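4-amino-4-deoxy-L-arabinose transferase or related glycosyltransferases of PMT family (Cupriavidus metallidurans, PDB 5EZM) probably transfers 4-amino-4-deoxy-L-arabinose to lipid A, as a zinc-containing membrane glycosyltransferase of the GT-C fold. Local coordinates at residues F286-L291 with G347-V352. Sequence-based numbering, arbitrary orientation.
With MPG ([(Z)-octadec-9-enyl] (2R)-2,3-bis(oxidanyl)propanoate), chain Q; MPG ([(Z)-octadec-9-enyl] (2R)-2,3-bis(oxidanyl)propanoate), chain B.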
loop_
_atom_site.group_PDB
_atom_site.type_symbol
_atom_site.label_atom_id
_atom_site.label_comp_id
_atom_site.label_asym_id
_atom_site.label_seq_id
_atom_site.Cartn_x
_atom_site.Cartn_y
_atom_site.Cartn_z
ATOM N N PHE A 286 3.864 -21.157 -2.473
ATOM C CA PHE A 286 2.531 -20.837 -2.964
ATOM C C PHE A 286 1.906 -19.650 -2.231
ATOM O O PHE A 286 0.688 -19.449 -2.315
ATOM C CB PHE A 286 1.621 -22.061 -2.846
ATOM C CG PHE A 286 2.288 -23.349 -3.222
ATOM C CD1 PHE A 286 2.444 -23.701 -4.551
ATOM C CD2 PHE A 286 2.755 -24.213 -2.244
ATOM C CE1 PHE A 286 3.057 -24.889 -4.898
ATOM C CE2 PHE A 286 3.368 -25.401 -2.583
ATOM C CZ PHE A 286 3.520 -25.740 -3.912
ATOM N N TYR A 287 2.720 -18.856 -1.528
ATOM C CA TYR A 287 2.191 -17.803 -0.666
ATOM C C TYR A 287 1.371 -16.787 -1.453
ATOM O O TYR A 287 0.278 -16.395 -1.024
ATOM C CB TYR A 287 3.345 -17.121 0.069
ATOM C CG TYR A 287 2.951 -15.936 0.920
ATOM C CD1 TYR A 287 2.437 -16.112 2.196
ATOM C CD2 TYR A 287 3.113 -14.638 0.451
ATOM C CE1 TYR A 287 2.081 -15.034 2.977
ATOM C CE2 TYR A 287 2.760 -13.550 1.225
ATOM C CZ TYR A 287 2.244 -13.753 2.488
ATOM O OH TYR A 287 1.891 -12.671 3.264
ATOM N N PHE A 288 1.871 -16.356 -2.607
ATOM C CA PHE A 288 1.231 -15.306 -3.389
ATOM C C PHE A 288 0.178 -15.831 -4.356
ATOM O O PHE A 288 -0.341 -15.053 -5.164
ATOM C CB PHE A 288 2.285 -14.511 -4.164
ATOM C CG PHE A 288 3.207 -13.719 -3.292
ATOM C CD1 PHE A 288 2.784 -12.532 -2.717
ATOM C CD2 PHE A 288 4.496 -14.155 -3.048
ATOM C CE1 PHE A 288 3.630 -11.793 -1.914
ATOM C CE2 PHE A 288 5.349 -13.421 -2.243
ATOM C CZ PHE A 288 4.915 -12.238 -1.676
ATOM N N LEU A 289 -0.152 -17.131 -4.298
ATOM C CA LEU A 289 -1.149 -17.668 -5.225
ATOM C C LEU A 289 -2.564 -17.243 -4.840
ATOM O O LEU A 289 -3.265 -16.648 -5.679
ATOM C CB LEU A 289 -0.994 -19.187 -5.336
ATOM C CG LEU A 289 -1.826 -19.893 -6.403
ATOM C CD1 LEU A 289 -1.663 -19.203 -7.748
ATOM C CD2 LEU A 289 -1.431 -21.360 -6.494
ATOM N N PRO A 290 -3.046 -17.487 -3.612
ATOM C CA PRO A 290 -4.348 -16.918 -3.238
ATOM C C PRO A 290 -4.337 -15.406 -3.189
ATOM O O PRO A 290 -5.402 -14.794 -3.323
ATOM C CB PRO A 290 -4.615 -17.522 -1.854
ATOM C CG PRO A 290 -3.271 -17.782 -1.308
ATOM C CD PRO A 290 -2.445 -18.222 -2.482
ATOM N N LEU A 291 -3.171 -14.782 -3.004
ATOM C CA LEU A 291 -3.103 -13.325 -3.033
ATOM C C LEU A 291 -3.341 -12.794 -4.440
ATOM O O LEU A 291 -4.089 -11.830 -4.629
ATOM C CB LEU A 291 -1.754 -12.846 -2.501
ATOM C CG LEU A 291 -1.603 -12.848 -0.983
ATOM C CD1 LEU A 291 -0.159 -12.587 -0.606
ATOM C CD2 LEU A 291 -2.509 -11.803 -0.367
ATOM N N GLY A 347 1.861 -7.129 -0.023
ATOM C CA GLY A 347 2.116 -5.973 -0.866
ATOM C C GLY A 347 3.217 -6.171 -1.889
ATOM O O GLY A 347 3.185 -5.530 -2.946
ATOM N N TYR A 348 4.180 -7.058 -1.610
ATOM C CA TYR A 348 5.247 -7.334 -2.568
ATOM C C TYR A 348 4.691 -7.624 -3.954
ATOM O O TYR A 348 5.289 -7.240 -4.967
ATOM C CB TYR A 348 6.100 -8.518 -2.101
ATOM C CG TYR A 348 6.972 -8.252 -0.894
ATOM C CD1 TYR A 348 7.020 -6.997 -0.304
ATOM C CD2 TYR A 348 7.758 -9.260 -0.350
ATOM C CE1 TYR A 348 7.815 -6.754 0.800
ATOM C CE2 TYR A 348 8.560 -9.027 0.752
ATOM C CZ TYR A 348 8.586 -7.772 1.323
ATOM O OH TYR A 348 9.381 -7.533 2.420
ATOM N N ILE A 349 3.535 -8.295 -4.021
ATOM C CA ILE A 349 3.026 -8.762 -5.306
ATOM C C ILE A 349 2.211 -7.705 -6.040
ATOM O O ILE A 349 1.844 -7.922 -7.204
ATOM C CB ILE A 349 2.203 -10.053 -5.113
ATOM C CG1 ILE A 349 2.344 -10.952 -6.334
ATOM C CG2 ILE A 349 0.740 -9.741 -4.863
ATOM C CD1 ILE A 349 3.778 -11.200 -6.725
ATOM N N VAL A 350 1.945 -6.553 -5.412
ATOM C CA VAL A 350 1.092 -5.543 -6.051
ATOM C C VAL A 350 1.625 -5.071 -7.398
ATOM O O VAL A 350 0.819 -4.899 -8.325
ATOM C CB VAL A 350 0.821 -4.388 -5.075
ATOM C CG1 VAL A 350 -0.010 -3.316 -5.746
ATOM C CG2 VAL A 350 0.100 -4.900 -3.831
ATOM N N PRO A 351 2.932 -4.843 -7.597
ATOM C CA PRO A 351 3.399 -4.351 -8.908
ATOM C C PRO A 351 3.019 -5.216 -10.111
ATOM O O PRO A 351 3.169 -4.744 -11.246
ATOM C CB PRO A 351 4.921 -4.295 -8.736
ATOM C CG PRO A 351 5.104 -4.002 -7.314
ATOM C CD PRO A 351 4.016 -4.766 -6.598
ATOM N N VAL A 352 2.538 -6.448 -9.921
ATOM C CA VAL A 352 2.134 -7.239 -11.079
ATOM C C VAL A 352 0.750 -6.852 -11.585
ATOM O O VAL A 352 0.414 -7.159 -12.736
ATOM C CB VAL A 352 2.159 -8.750 -10.782
ATOM C CG1 VAL A 352 3.436 -9.132 -10.060
ATOM C CG2 VAL A 352 0.932 -9.169 -9.980
HETATM C C2 MPG Q . -9.037 -16.084 -2.702
HETATM C C3 MPG Q . -9.065 -15.589 -1.263
HETATM C C4 MPG Q . -7.753 -14.937 -0.850
HETATM C C5 MPG Q . -7.276 -15.397 0.538
HETATM C C6 MPG Q . -5.881 -14.850 0.881
HETATM C C7 MPG Q . -5.072 -15.815 1.769
HETATM C C8 MPG Q . -3.575 -15.425 1.830
HETATM C C9 MPG Q . -2.658 -16.617 2.199
HETATM C C10 MPG Q . -1.156 -16.220 2.184
HETATM C C1 MPG Q . -10.392 -16.625 -3.160
HETATM C C2 MPG B . -2.595 -23.065 -1.133
HETATM C C3 MPG B . -1.445 -22.098 -0.879
HETATM C C4 MPG B . -1.247 -21.814 0.602
HETATM C C5 MPG B . -0.271 -20.653 0.857
HETATM C C6 MPG B . 0.377 -20.748 2.247
HETATM C C7 MPG B . 1.371 -19.604 2.519
HETATM C C8 MPG B . 2.306 -19.911 3.715
HETATM C C1 MPG B . -2.889 -23.237 -2.628
#
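Phe288 meets Tyr348 and Ile349 in a small, buried apolar contact between segment 286-291, on helix 288-295, and the loop 347-352 that leads into helix 352-365. Phe288 carries most of its own segment's share, with Leu291 adding a little. Its ring leans on the loop along one side: CD1 lies 3.5 Å from Ile349 CB, while CZ comes within 3.9 Å of Tyr348 CB. With CG anti to the carbonyl carbon (chi1 -67°), the ring is carried across to the loop. Ile349 offers its branch point, CG1 and CG2 flanking CB around Phe288 CD1. Tyr348 touches with its CB, and its phenol leads away to meet the ring of Phe338. Behind Phe288, its neighbour Tyr287 sets CD2 over the centre of the Phe288 ring, 3.5 Å from its plane and on the other side of it from Ile349 CB. Helix 323-339 adds Phe335, Phe338 and Ser339 around Phe288.

The contact joins two predicted transmembrane segments of the GT-C fold, and the side chain of Tyr348 lies about 7 Å from that of the zinc ligand His270. Within 347-352, Val352 N bonds to Ile349 O at 3.2 Å, closing a type I turn. Were the Phe288 ring cut back to an alanine, the space between Tyr287 and the loop would probably be left unfilled and Ile349 CB would lose its aromatic partner. Away from the loop, Tyr287 and Pro290 face the bound octadecenyl lipid MPG of chain Q, whose C9 approaches Pro290 CG at 3.7 Å. A second MPG, of chain B, brings C7 to the edge of the Tyr287 ring, 3.7 Å from CD1.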